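Local structure of phosphoribosyl-aminoimidazole carboxylase (Aspergillus clavatus, 3K5I) at residues A[116-119]-A[120-124]; A[229-233]-A[234-238]; A[244-248]-A[249-253]; A[275-278]-A[279-283]. The protein probably catalyses the ATP-dependent carboxylation of 5-aminoimidazole ribonucleotide to its N5-carboxy form in purine biosynthesis, as a member of the ATP-grasp family. One frame throughout, in Å; residues are numbered along the deposited sequence.

Contact 1. Residues A[116-119]-A[120-124]; sequences QAIR and TIQNK. With ADP (adenosine-5'-diphosphate), chain G.
Thr120, Ile121 and Gln122 give their backbone N-H groups to the carbonyls of Gln116, Ala117 and Ile118, four residues earlier, as one alpha-helical turn near the C-terminal end of helix 115-121; the chain then breaks at Asn123 before helix 124-132 begins. The tightest of these bonds is Ile121 N to Ala117 O, at 2.7 Å. Asn123 N then reaches back only three residues, to Thr120 O.

Gln122 carries most of the side-chain contact. With chi1 at 75°, its CG is turned back over the helix and rests 3.0 Å from Arg119 O, also close to Ile118 O; beyond CG the chain is extended. Its amide is gripped at both ends: NE2 donates to the carbonyls of Glu95 and Val97, while a water donates to Gln122 OE1 (water O to OE1 2.9 Å) and also to Arg119 O. The methyl CG2 of Ile118 lies 4.2 Å from Gln122 NE2, beside the amide.

Arg119 leaves this face of the helix. Its chain runs extended until chi3 (-82°) bends the guanidinium toward helix 99-105, where NE donates to Thr99, NH2 makes a salt bridge with Glu103 and Tyr100 adds a cation-pi contact.

Asn123 is the N-cap of helix 124-132, its OD1 accepting from the backbone N of Asn126. The following residue enters the nucleotide site: Lys124 NZ donates to the alpha-phosphate oxygen O2A of ADP at 2.7 Å and to the bridging O3A at 2.6 Å, and makes a weak bond of 3.3 Å from NZ to O2B of the beta-phosphate.

Contact 2. Residues A[229-233]-A[234-238]; sequences TVQED and SICKL. With NA (sodium ion), chain E; ADP (adenosine-5'-diphosphate), chain G.
Backbone hydrogen bonds join Val230 to Leu238 and Glu232 to Ile235 in antiparallel pairs, with Gln231 and Cys236 between them as a non-hydrogen-bonded pair. Val230 O takes two donors, Lys237 N at 2.6 Å and Leu238 N at 3.2 Å, the latter in the carbonyl plane on a lone pair. Ile235 N, in contrast, meets Glu232 O from well above the carbonyl plane.

Charge pairs Glu232 with Lys237. The extended lysine runs obliquely across the bent glutamate, its CD 3.2 Å from Glu232 CD, and NZ meets OE1 at 3.1 Å from above the carboxylate plane.

In polar and ligand contacts, Gln231 CG lies 3.5 Å from O3' of ADP, and the bend at chi2 (60°) beyond it carries OE1 over to Cys236 CB; NE2 donates to Glu209. Ser234 OG lies 3.1 Å from the ribose O4' of ADP and is hydrogen-bonded to Asn177 ND2. On the backbone side, Gln231 O binds the sodium ion at 2.5 Å, together with five waters.

The whole is a beta hairpin between strands 221-232 and 235-241, with a type I' turn at Glu232-Ile235 and a classic bulge opposite Val230; its tip borders the ribose in the ATP-grasp nucleotide site.

Contact 3. Residues A[244-248]-A[249-253]; sequences RNVSD and AINQK
Ser247 holds its OG between its own backbone N and carbonyl carbon (chi1 40°), and this swings the hydroxyl oxygen forward to Ile250. Val246 has CG1 anti to its backbone N (chi1 172°), which sends that methyl across the start of the helix to meet Ile250 and Asn251.

Ser247 is the N-cap of helix 248-263. Its OG accepts from Ile250 N at 3.1 Å, while Ser247 O takes a bond from Asn251 N at 2.9 Å. One residue thus satisfies two N-H groups of the first turn. Beside the cap, Ile250 CD1, at the end of an extended chain, comes 3.2 Å from Ser247 OG.

Val246 packs just before the cap. Its CG1 is pressed to 3.5 Å from Ile250 CG2, tighter than usual for carbons, and the two side chains meet at about a right angle. The same methyl lies 3.2 Å from Asn251 OD1, a close carbon-oxygen contact.

This capping step lies on the surface, where the chain leaving strand 235-241 turns into helix 248-263. Arg244 ties the incoming loop to Glu228 on strand 221-232 and to Glu388 on helix 384-399.

Contact 4. Residues A[275-278]-A[279-283]; sequences MFLL and EDDSI. With ADP (adenosine-5'-diphosphate), chain G.
Asp281, though not a glycine, sits in the left-handed helical conformation (phi 80°), directly after a type I turn that starts at Leu278; with Leu278 N donating to Ser282 O at 3.0 Å, the loop fits a three-residue hairpin with a G1 bulge. The turn's own bond, Asp281 N to Leu278 O, is present but its length is doubtful, as is the Asx turn made by Asp280 OD2 with Ser282 N.

Leu278 lies against the returning chain, with CD1 and CB each 3.6 Å from Ser282 OG. On the other face, Leu277 and Ile283 form a non-hydrogen-bonded pair: Leu277 CD1 touches Ile283 CG1 at 3.8 Å, with CG of the leucine anti to the backbone N (chi1 -168°) and chi2 turning CD1 toward Ile283. Ile283 CG2 extends the apolar patch to Met275 CB, 3.6 Å away.

Phe276 points to the nucleotide instead, its ring edge meeting ADP, with CE2 3.8 Å from C2' in the ring plane; Phe206 lies nearly parallel to the ring.

The hairpin links strands 269-278 and 283-289 at one edge of the antiparallel sheet. Strand 206-216 flanks it, Lys207 forming a salt bridge with Asp281, and helix 248-263 packs on Met275, Leu277 and Ile283.

ADP is shared by contacts 1, 2 and 4, which approach different parts of it: contact 1 the phosphates, contact 2 the ribose, and contact 4 the ribose and base. Contacts 1 and 2 lie on opposite sides of the chain's centre, their own centres about 23 Å apart and their nearest atoms about 7 Å. Contacts 2 and 4 reach the same antiparallel sheet, with centres about 17 Å apart. Contact 3 does not touch the nucleotide but packs behind contact 4: Ile250 CG2 meets Leu277 CD1 at 3.7 Å, and Ile250 CD1 lies 3.6 Å from Asp281 CG. Helix 248-263 therefore backs the hairpin whose Phe276 faces the ligand.

Contact 1. Residues A[116-119]-A[120-124]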
loop_
_atom_site.group_PDB
_atom_site.type_symbol
_atom_site.label_atom_id
_atom_site.label_comp_id
_atom_site.label_asym_id
_atom_site.label_seq_id
_atom_site.Cartn_x
_atom_site.Cartn_y
_atom_site.Cartn_z
ATOM N N GLN A 116 -9.234 -18.421 23.873
ATOM C CA GLN A 116 -8.881 -18.262 25.295
ATOM C C GLN A 116 -7.895 -17.096 25.486
ATOM O O GLN A 116 -7.988 -16.405 26.502
ATOM C CB GLN A 116 -8.216 -19.523 25.821
ATOM C CG GLN A 116 -9.040 -20.806 25.790
ATOM C CD GLN A 116 -8.789 -21.663 24.548
ATOM O OE1 GLN A 116 -8.396 -21.120 23.507
ATOM N NE2 GLN A 116 -9.035 -22.985 24.642
ATOM N N ALA A 117 -6.974 -16.858 24.540
ATOM C CA ALA A 117 -5.990 -15.749 24.594
ATOM C C ALA A 117 -6.747 -14.430 24.577
ATOM O O ALA A 117 -6.560 -13.583 25.466
ATOM C CB ALA A 117 -4.973 -15.810 23.382
ATOM N N ILE A 118 -7.687 -14.310 23.621
ATOM C CA ILE A 118 -8.549 -13.155 23.475
ATOM C C ILE A 118 -9.363 -12.943 24.752
ATOM O O ILE A 118 -9.429 -11.855 25.326
ATOM C CB ILE A 118 -9.512 -13.320 22.235
ATOM C CG1 ILE A 118 -8.732 -13.344 20.904
ATOM C CG2 ILE A 118 -10.322 -12.011 21.924
ATOM C CD1 ILE A 118 -9.584 -13.151 19.597
ATOM N N ARG A 119 -10.013 -13.997 25.226
ATOM C CA ARG A 119 -10.813 -13.821 26.440
ATOM C C ARG A 119 -9.966 -13.279 27.550
ATOM O O ARG A 119 -10.377 -12.344 28.241
ATOM C CB ARG A 119 -11.363 -15.121 27.017
ATOM C CG ARG A 119 -12.593 -14.906 27.906
ATOM C CD ARG A 119 -13.103 -16.337 28.282
ATOM N NE ARG A 119 -13.925 -16.833 27.176
ATOM C CZ ARG A 119 -14.589 -17.980 27.132
ATOM N NH1 ARG A 119 -14.508 -18.792 28.166
ATOM N NH2 ARG A 119 -15.316 -18.296 26.063
ATOM N N THR A 120 -8.802 -13.906 27.745
ATOM C CA THR A 120 -7.933 -13.403 28.801
ATOM C C THR A 120 -7.586 -11.946 28.513
ATOM O O THR A 120 -7.793 -10.999 29.301
ATOM C CB THR A 120 -6.607 -14.213 28.971
ATOM O OG1 THR A 120 -6.907 -15.583 29.252
ATOM C CG2 THR A 120 -5.762 -13.703 30.158
ATOM N N ILE A 121 -6.970 -11.768 27.361
ATOM C CA ILE A 121 -6.490 -10.451 27.058
ATOM C C ILE A 121 -7.482 -9.306 27.134
ATOM O O ILE A 121 -7.152 -8.194 27.547
ATOM C CB ILE A 121 -5.476 -10.444 25.832
ATOM C CG1 ILE A 121 -4.178 -11.200 26.157
ATOM C CG2 ILE A 121 -5.120 -9.027 25.327
ATOM C CD1 ILE A 121 -3.222 -11.470 24.979
ATOM N N GLN A 122 -8.706 -9.576 26.725
ATOM C CA GLN A 122 -9.730 -8.541 26.712
ATOM C C GLN A 122 -10.081 -7.881 28.055
ATOM O O GLN A 122 -10.678 -6.792 28.114
ATOM C CB GLN A 122 -10.928 -9.068 25.941
ATOM C CG GLN A 122 -11.681 -10.071 26.759
ATOM C CD GLN A 122 -12.894 -10.506 25.949
ATOM O OE1 GLN A 122 -13.808 -11.069 26.503
ATOM N NE2 GLN A 122 -12.911 -10.238 24.640
ATOM N N ASN A 123 -9.684 -8.535 29.142
ATOM C CA ASN A 123 -9.916 -7.988 30.466
ATOM C C ASN A 123 -8.493 -7.725 30.927
ATOM O O ASN A 123 -7.703 -8.652 31.148
ATOM C CB ASN A 123 -10.551 -8.983 31.401
ATOM C CG ASN A 123 -10.870 -8.342 32.723
ATOM O OD1 ASN A 123 -9.989 -7.781 33.382
ATOM N ND2 ASN A 123 -12.135 -8.412 33.111
ATOM N N LYS A 124 -8.207 -6.426 31.007
ATOM C CA LYS A 124 -6.908 -5.881 31.367
ATOM C C LYS A 124 -6.400 -6.322 32.707
ATOM O O LYS A 124 -5.190 -6.586 32.878
ATOM C CB LYS A 124 -6.901 -4.358 31.210
ATOM C CG LYS A 124 -6.419 -3.889 29.821
ATOM C CD LYS A 124 -6.560 -2.375 29.593
ATOM C CE LYS A 124 -5.201 -1.672 29.477
ATOM N NZ LYS A 124 -5.426 -0.195 29.334
HETATM P PB ADP G . -5.255 1.555 26.293
HETATM O O1B ADP G . -6.498 2.336 26.098
HETATM O O2B ADP G . -5.871 0.184 26.117
HETATM O O3B ADP G . -3.945 1.373 25.461
HETATM P PA ADP G . -3.095 1.694 28.366
HETATM O O1A ADP G . -2.085 1.186 27.434
HETATM O O2A ADP G . -2.966 0.964 29.679
HETATM O O3A ADP G . -4.577 1.682 27.744
HETATM O "O5'" ADP G . -2.601 3.207 28.591
HETATM C "C5'" ADP G . -2.254 4.065 27.498
HETATM C "C4'" ADP G . -1.078 4.925 27.887
HETATM O "O4'" ADP G . -1.401 5.677 29.086
HETATM C "C3'" ADP G . 0.214 4.252 28.317
HETATM O "O3'" ADP G . 1.005 4.188 27.119
HETATM C "C2'" ADP G . 0.925 5.262 29.225
HETATM O "O2'" ADP G . 1.219 6.505 28.521
HETATM C "C1'" ADP G . -0.324 5.690 29.965
HETATM N N9 ADP G . -0.399 4.861 31.158
HETATM C C8 ADP G . -1.063 3.668 31.234
HETATM N N7 ADP G . -0.821 3.054 32.415
HETATM C C5 ADP G . -0.038 3.973 33.083
HETATM C C6 ADP G . 0.435 3.953 34.439
HETATM N N6 ADP G . 0.411 3.163 35.354
HETATM N N1 ADP G . 1.198 5.023 34.806
HETATM C C2 ADP G . 1.436 6.124 33.998
HETATM N N3 ADP G . 0.908 6.185 32.805
HETATM C C4 ADP G . 0.214 5.122 32.361
HETATM O O HOH W 1 -13.409 -11.791 29.290
#

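Contact 2. Residues A[229-233]-A[234-238]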
loop_
_atom_site.group_PDB
_atom_site.type_symbol
_atom_site.label_atom_id
_atom_site.label_comp_id
_atom_site.label_asym_id
_atom_site.label_seq_id
_atom_site.Cartn_x
_atom_site.Cartn_y
_atom_site.Cartn_z
ATOM N N THR A 229 7.470 4.923 21.579
ATOM C CA THR A 229 6.196 5.522 21.272
ATOM C C THR A 229 5.928 6.706 22.169
ATOM O O THR A 229 6.463 6.788 23.265
ATOM C CB THR A 229 5.063 4.493 21.540
ATOM O OG1 THR A 229 5.145 3.901 22.850
ATOM C CG2 THR A 229 5.291 3.352 20.622
ATOM N N VAL A 230 5.070 7.613 21.729
ATOM C CA VAL A 230 4.741 8.765 22.568
ATOM C C VAL A 230 3.238 8.877 22.665
ATOM O O VAL A 230 2.510 8.969 21.661
ATOM C CB VAL A 230 5.370 10.108 22.126
ATOM C CG1 VAL A 230 5.052 11.160 23.187
ATOM C CG2 VAL A 230 6.904 9.984 21.881
ATOM N N GLN A 231 2.770 8.871 23.912
ATOM C CA GLN A 231 1.340 8.908 24.160
ATOM C C GLN A 231 0.970 10.202 24.836
ATOM O O GLN A 231 1.748 10.742 25.604
ATOM C CB GLN A 231 0.913 7.784 25.123
ATOM C CG GLN A 231 0.531 6.447 24.480
ATOM C CD GLN A 231 1.717 5.914 23.700
ATOM O OE1 GLN A 231 1.615 5.654 22.492
ATOM N NE2 GLN A 231 2.888 5.796 24.385
ATOM N N GLU A 232 -0.228 10.676 24.548
ATOM C CA GLU A 232 -0.742 11.878 25.221
ATOM C C GLU A 232 -2.212 11.675 25.507
ATOM O O GLU A 232 -2.997 11.289 24.625
ATOM C CB GLU A 232 -0.452 13.240 24.591
ATOM C CG GLU A 232 -0.133 13.292 23.115
ATOM C CD GLU A 232 -0.798 14.488 22.441
ATOM O OE1 GLU A 232 -0.152 15.566 22.359
ATOM O OE2 GLU A 232 -1.969 14.367 22.015
ATOM N N ASP A 233 -2.539 11.933 26.768
ATOM C CA ASP A 233 -3.879 11.761 27.289
ATOM C C ASP A 233 -4.156 10.315 27.119
ATOM O O ASP A 233 -5.273 9.947 26.827
ATOM C CB ASP A 233 -4.946 12.534 26.530
ATOM C CG ASP A 233 -4.733 14.006 26.656
ATOM O OD1 ASP A 233 -5.027 14.769 25.703
ATOM O OD2 ASP A 233 -4.240 14.345 27.747
ATOM N N SER A 234 -3.156 9.479 27.336
ATOM C CA SER A 234 -3.420 8.034 27.224
ATOM C C SER A 234 -3.588 7.520 25.768
ATOM O O SER A 234 -3.908 6.372 25.523
ATOM C CB SER A 234 -4.620 7.666 28.104
ATOM O OG SER A 234 -4.241 6.935 29.248
ATOM N N ILE A 235 -3.376 8.333 24.754
ATOM C CA ILE A 235 -3.529 7.830 23.385
ATOM C C ILE A 235 -2.198 7.871 22.653
ATOM O O ILE A 235 -1.453 8.794 22.870
ATOM C CB ILE A 235 -4.500 8.732 22.579
ATOM C CG1 ILE A 235 -5.719 9.074 23.427
ATOM C CG2 ILE A 235 -4.708 8.267 21.120
ATOM C CD1 ILE A 235 -6.669 10.173 22.807
ATOM N N CYS A 236 -1.901 6.939 21.749
ATOM C CA CYS A 236 -0.638 7.011 21.045
ATOM C C CYS A 236 -0.683 8.209 20.095
ATOM O O CYS A 236 -1.701 8.533 19.447
ATOM C CB CYS A 236 -0.437 5.729 20.237
ATOM S SG CYS A 236 1.037 5.694 19.149
ATOM N N LYS A 237 0.478 8.828 19.986
ATOM C CA LYS A 237 0.615 9.999 19.142
ATOM C C LYS A 237 1.687 9.782 18.079
ATOM O O LYS A 237 1.421 9.866 16.874
ATOM C CB LYS A 237 0.882 11.234 20.014
ATOM C CG LYS A 237 1.035 12.522 19.220
ATOM C CD LYS A 237 1.324 13.650 20.212
ATOM C CE LYS A 237 2.120 14.826 19.645
ATOM N NZ LYS A 237 2.485 15.746 20.771
ATOM N N LEU A 238 2.889 9.488 18.545
ATOM C CA LEU A 238 3.982 9.263 17.604
ATOM C C LEU A 238 4.643 7.934 17.854
ATOM O O LEU A 238 4.615 7.425 18.993
ATOM C CB LEU A 238 5.181 10.175 17.896
ATOM C CG LEU A 238 4.738 11.611 17.674
ATOM C CD1 LEU A 238 5.579 12.639 18.479
ATOM C CD2 LEU A 238 4.930 11.683 16.164
HETATM NA NA NA E . 3.237 10.642 27.594
HETATM P PB ADP G . -5.255 1.555 26.293
HETATM O O1B ADP G . -6.498 2.336 26.098
HETATM O O2B ADP G . -5.871 0.184 26.117
HETATM O O3B ADP G . -3.945 1.373 25.461
HETATM P PA ADP G . -3.095 1.694 28.366
HETATM O O1A ADP G . -2.085 1.186 27.434
HETATM O O2A ADP G . -2.966 0.964 29.679
HETATM O O3A ADP G . -4.577 1.682 27.744
HETATM O "O5'" ADP G . -2.601 3.207 28.591
HETATM C "C5'" ADP G . -2.254 4.065 27.498
HETATM C "C4'" ADP G . -1.078 4.925 27.887
HETATM O "O4'" ADP G . -1.401 5.677 29.086
HETATM C "C3'" ADP G . 0.214 4.252 28.317
HETATM O "O3'" ADP G . 1.005 4.188 27.119
HETATM C "C2'" ADP G . 0.925 5.262 29.225
HETATM O "O2'" ADP G . 1.219 6.505 28.521
HETATM C "C1'" ADP G . -0.324 5.690 29.965
HETATM N N9 ADP G . -0.399 4.861 31.158
HETATM C C8 ADP G . -1.063 3.668 31.234
HETATM N N7 ADP G . -0.821 3.054 32.415
HETATM C C5 ADP G . -0.038 3.973 33.083
HETATM C C6 ADP G . 0.435 3.953 34.439
HETATM N N6 ADP G . 0.411 3.163 35.354
HETATM N N1 ADP G . 1.198 5.023 34.806
HETATM C C2 ADP G . 1.436 6.124 33.998
HETATM N N3 ADP G . 0.908 6.185 32.805
HETATM C C4 ADP G . 0.214 5.122 32.361
HETATM O O HOH W 2 4.331 8.675 26.351
HETATM O O HOH W 3 1.419 12.921 27.971
HETATM O O HOH W 4 4.058 12.623 26.224
HETATM O O HOH W 5 4.879 11.463 29.232
HETATM O O HOH W 6 1.537 8.644 28.928
#

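Contact 3. Residues A[244-248]-A[249-253]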
loop_
_atom_site.group_PDB
_atom_site.type_symbol
_atom_site.label_atom_id
_atom_site.label_comp_id
_atom_site.label_asym_id
_atom_site.label_seq_id
_atom_site.Cartn_x
_atom_site.Cartn_y
_atom_site.Cartn_z
ATOM N N ARG A 244 14.795 5.580 19.452
ATOM C CA ARG A 244 15.964 6.465 19.551
ATOM C C ARG A 244 16.634 6.457 20.953
ATOM O O ARG A 244 15.947 6.447 21.998
ATOM C CB ARG A 244 15.462 7.913 19.267
ATOM C CG ARG A 244 14.858 8.196 17.863
ATOM C CD ARG A 244 14.214 9.590 17.645
ATOM N NE ARG A 244 13.256 9.926 18.712
ATOM C CZ ARG A 244 12.747 11.128 19.002
ATOM N NH1 ARG A 244 11.895 11.314 20.019
ATOM N NH2 ARG A 244 13.057 12.188 18.287
ATOM N N ASN A 245 17.959 6.556 21.018
ATOM C CA ASN A 245 18.609 6.649 22.340
ATOM C C ASN A 245 18.356 5.521 23.302
ATOM O O ASN A 245 18.076 5.734 24.497
ATOM C CB ASN A 245 18.063 7.887 23.072
ATOM C CG ASN A 245 18.760 9.181 22.682
ATOM O OD1 ASN A 245 18.154 10.249 22.756
ATOM N ND2 ASN A 245 20.029 9.096 22.287
ATOM N N VAL A 246 18.473 4.317 22.775
ATOM C CA VAL A 246 18.205 3.166 23.585
ATOM C C VAL A 246 19.380 2.269 23.205
ATOM O O VAL A 246 19.669 2.071 22.028
ATOM C CB VAL A 246 16.859 2.562 23.082
ATOM C CG1 VAL A 246 16.597 1.254 23.747
ATOM C CG2 VAL A 246 15.695 3.465 23.465
ATOM N N SER A 247 20.069 1.748 24.214
ATOM C CA SER A 247 21.224 0.882 24.005
ATOM C C SER A 247 20.782 -0.469 23.466
ATOM O O SER A 247 19.658 -0.905 23.698
ATOM C CB SER A 247 21.800 0.565 25.391
ATOM O OG SER A 247 20.708 0.365 26.249
ATOM N N ASP A 248 21.678 -1.155 22.770
ATOM C CA ASP A 248 21.347 -2.469 22.251
ATOM C C ASP A 248 21.002 -3.339 23.455
ATOM O O ASP A 248 20.409 -4.398 23.288
ATOM C CB ASP A 248 22.578 -3.083 21.578
ATOM C CG ASP A 248 23.310 -2.094 20.693
ATOM O OD1 ASP A 248 22.594 -1.313 20.044
ATOM O OD2 ASP A 248 24.560 -2.093 20.622
ATOM N N ALA A 249 21.396 -2.907 24.652
ATOM C CA ALA A 249 21.146 -3.661 25.879
ATOM C C ALA A 249 19.708 -3.544 26.295
ATOM O O ALA A 249 19.046 -4.474 26.789
ATOM C CB ALA A 249 22.052 -3.184 26.989
ATOM N N ILE A 250 19.205 -2.345 26.050
ATOM C CA ILE A 250 17.822 -2.113 26.379
ATOM C C ILE A 250 16.991 -2.773 25.284
ATOM O O ILE A 250 16.147 -3.610 25.590
ATOM C CB ILE A 250 17.561 -0.629 26.674
ATOM C CG1 ILE A 250 18.025 -0.340 28.105
ATOM C CG2 ILE A 250 16.111 -0.358 26.799
ATOM C CD1 ILE A 250 18.343 1.121 28.331
ATOM N N ASN A 251 17.256 -2.474 24.016
ATOM C CA ASN A 251 16.460 -3.072 22.964
ATOM C C ASN A 251 16.288 -4.549 23.249
ATOM O O ASN A 251 15.233 -5.147 23.023
ATOM C CB ASN A 251 17.126 -2.907 21.589
ATOM C CG ASN A 251 16.983 -1.483 21.049
ATOM O OD1 ASN A 251 16.003 -0.804 21.362
ATOM N ND2 ASN A 251 17.974 -1.009 20.299
ATOM N N GLN A 252 17.375 -5.122 23.731
ATOM C CA GLN A 252 17.327 -6.518 23.984
ATOM C C GLN A 252 16.437 -7.043 25.085
ATOM O O GLN A 252 15.682 -8.025 24.901
ATOM C CB GLN A 252 18.696 -7.156 23.773
ATOM C CG GLN A 252 18.592 -8.656 23.551
ATOM C CD GLN A 252 19.847 -9.394 23.983
ATOM O OE1 GLN A 252 20.561 -9.984 23.163
ATOM N NE2 GLN A 252 20.116 -9.367 25.284
ATOM N N LYS A 253 16.543 -6.357 26.217
ATOM C CA LYS A 253 15.748 -6.764 27.355
ATOM C C LYS A 253 14.296 -6.596 26.922
ATOM O O LYS A 253 13.434 -7.386 27.270
ATOM C CB LYS A 253 16.044 -5.973 28.631
ATOM C CG LYS A 253 15.515 -6.716 29.871
ATOM C CD LYS A 253 14.389 -5.987 30.631
ATOM C CE LYS A 253 13.799 -6.775 31.828
ATOM N NZ LYS A 253 13.163 -6.042 33.003
#

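Contact 4. Residues A[275-278]-A[279-283]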
loop_
_atom_site.group_PDB
_atom_site.type_symbol
_atom_site.label_atom_id
_atom_site.label_comp_id
_atom_site.label_asym_id
_atom_site.label_seq_id
_atom_site.Cartn_x
_atom_site.Cartn_y
_atom_site.Cartn_z
ATOM N N MET A 275 5.687 -1.496 26.622
ATOM C CA MET A 275 6.512 -1.509 27.834
ATOM C C MET A 275 6.941 -0.115 28.203
ATOM O O MET A 275 6.920 0.835 27.426
ATOM C CB MET A 275 7.782 -2.323 27.636
ATOM C CG MET A 275 7.414 -3.744 27.289
ATOM S SD MET A 275 8.665 -4.661 26.402
ATOM C CE MET A 275 8.614 -3.961 24.733
ATOM N N PHE A 276 7.288 0.046 29.461
ATOM C CA PHE A 276 7.699 1.381 29.837
ATOM C C PHE A 276 9.177 1.253 30.153
ATOM O O PHE A 276 9.607 0.178 30.567
ATOM C CB PHE A 276 7.045 1.833 31.138
ATOM C CG PHE A 276 5.549 1.796 31.195
ATOM C CD1 PHE A 276 4.930 0.929 32.074
ATOM C CD2 PHE A 276 4.763 2.657 30.477
ATOM C CE1 PHE A 276 3.561 0.909 32.207
ATOM C CE2 PHE A 276 3.355 2.626 30.593
ATOM C CZ PHE A 276 2.753 1.761 31.485
ATOM N N LEU A 277 9.921 2.346 29.991
ATOM C CA LEU A 277 11.343 2.321 30.281
ATOM C C LEU A 277 11.481 3.112 31.542
ATOM O O LEU A 277 11.035 4.265 31.624
ATOM C CB LEU A 277 12.224 2.933 29.198
ATOM C CG LEU A 277 13.737 2.643 29.382
ATOM C CD1 LEU A 277 14.349 1.264 29.556
ATOM C CD2 LEU A 277 14.483 3.330 28.269
ATOM N N LEU A 278 12.082 2.443 32.518
ATOM C CA LEU A 278 12.280 3.086 33.812
ATOM C C LEU A 278 13.511 3.973 33.886
ATOM O O LEU A 278 14.495 3.767 33.142
ATOM C CB LEU A 278 12.104 2.103 34.962
ATOM C CG LEU A 278 10.668 1.670 34.702
ATOM C CD1 LEU A 278 10.234 0.604 35.727
ATOM C CD2 LEU A 278 9.839 2.986 34.676
ATOM N N GLU A 279 13.414 4.991 34.740
ATOM C CA GLU A 279 14.487 5.949 34.925
ATOM C C GLU A 279 15.697 5.175 35.360
ATOM O O GLU A 279 16.828 5.657 35.219
ATOM C CB GLU A 279 14.146 7.073 35.910
ATOM C CG GLU A 279 14.591 8.463 35.482
ATOM C CD GLU A 279 13.486 9.254 34.792
ATOM O OE1 GLU A 279 13.751 9.929 33.756
ATOM O OE2 GLU A 279 12.335 9.239 35.303
ATOM N N ASP A 280 15.407 3.979 35.885
ATOM C CA ASP A 280 16.435 3.057 36.314
ATOM C C ASP A 280 16.971 2.176 35.186
ATOM O O ASP A 280 17.912 1.420 35.385
ATOM C CB ASP A 280 16.085 2.309 37.594
ATOM C CG ASP A 280 15.091 1.204 37.379
ATOM O OD1 ASP A 280 14.300 0.956 38.320
ATOM O OD2 ASP A 280 15.106 0.615 36.280
ATOM N N ASP A 281 16.344 2.274 34.013
ATOM C CA ASP A 281 16.717 1.497 32.836
ATOM C C ASP A 281 16.180 0.071 32.840
ATOM O O ASP A 281 16.498 -0.725 31.951
ATOM C CB ASP A 281 18.189 1.599 32.435
ATOM C CG ASP A 281 18.434 2.757 31.488
ATOM O OD1 ASP A 281 17.404 3.386 31.176
ATOM O OD2 ASP A 281 19.587 3.034 31.077
ATOM N N SER A 282 15.355 -0.233 33.840
ATOM C CA SER A 282 14.776 -1.568 33.905
ATOM C C SER A 282 13.449 -1.496 33.113
ATOM O O SER A 282 12.935 -0.433 32.756
ATOM C CB SER A 282 14.505 -1.930 35.350
ATOM O OG SER A 282 13.443 -1.097 35.751
ATOM N N ILE A 283 12.866 -2.652 32.826
ATOM C CA ILE A 283 11.645 -2.672 32.050
ATOM C C ILE A 283 10.387 -3.256 32.629
ATOM O O ILE A 283 10.352 -4.238 33.385
ATOM C CB ILE A 283 11.857 -3.074 30.570
ATOM C CG1 ILE A 283 13.003 -2.248 29.994
ATOM C CG2 ILE A 283 10.651 -2.726 29.724
ATOM C CD1 ILE A 283 13.521 -2.746 28.613
HETATM P PB ADP G . -5.255 1.555 26.293
HETATM O O1B ADP G . -6.498 2.336 26.098
HETATM O O2B ADP G . -5.871 0.184 26.117
HETATM O O3B ADP G . -3.945 1.373 25.461
HETATM P PA ADP G . -3.095 1.694 28.366
HETATM O O1A ADP G . -2.085 1.186 27.434
HETATM O O2A ADP G . -2.966 0.964 29.679
HETATM O O3A ADP G . -4.577 1.682 27.744
HETATM O "O5'" ADP G . -2.601 3.207 28.591
HETATM C "C5'" ADP G . -2.254 4.065 27.498
HETATM C "C4'" ADP G . -1.078 4.925 27.887
HETATM O "O4'" ADP G . -1.401 5.677 29.086
HETATM C "C3'" ADP G . 0.214 4.252 28.317
HETATM O "O3'" ADP G . 1.005 4.188 27.119
HETATM C "C2'" ADP G . 0.925 5.262 29.225
HETATM O "O2'" ADP G . 1.219 6.505 28.521
HETATM C "C1'" ADP G . -0.324 5.690 29.965
HETATM N N9 ADP G . -0.399 4.861 31.158
HETATM C C8 ADP G . -1.063 3.668 31.234
HETATM N N7 ADP G . -0.821 3.054 32.415
HETATM C C5 ADP G . -0.038 3.973 33.083
HETATM C C6 ADP G . 0.435 3.953 34.439
HETATM N N6 ADP G . 0.411 3.163 35.354
HETATM N N1 ADP G . 1.198 5.023 34.806
HETATM C C2 ADP G . 1.436 6.124 33.998
HETATM N N3 ADP G . 0.908 6.185 32.805
HETATM C C4 ADP G . 0.214 5.122 32.361
#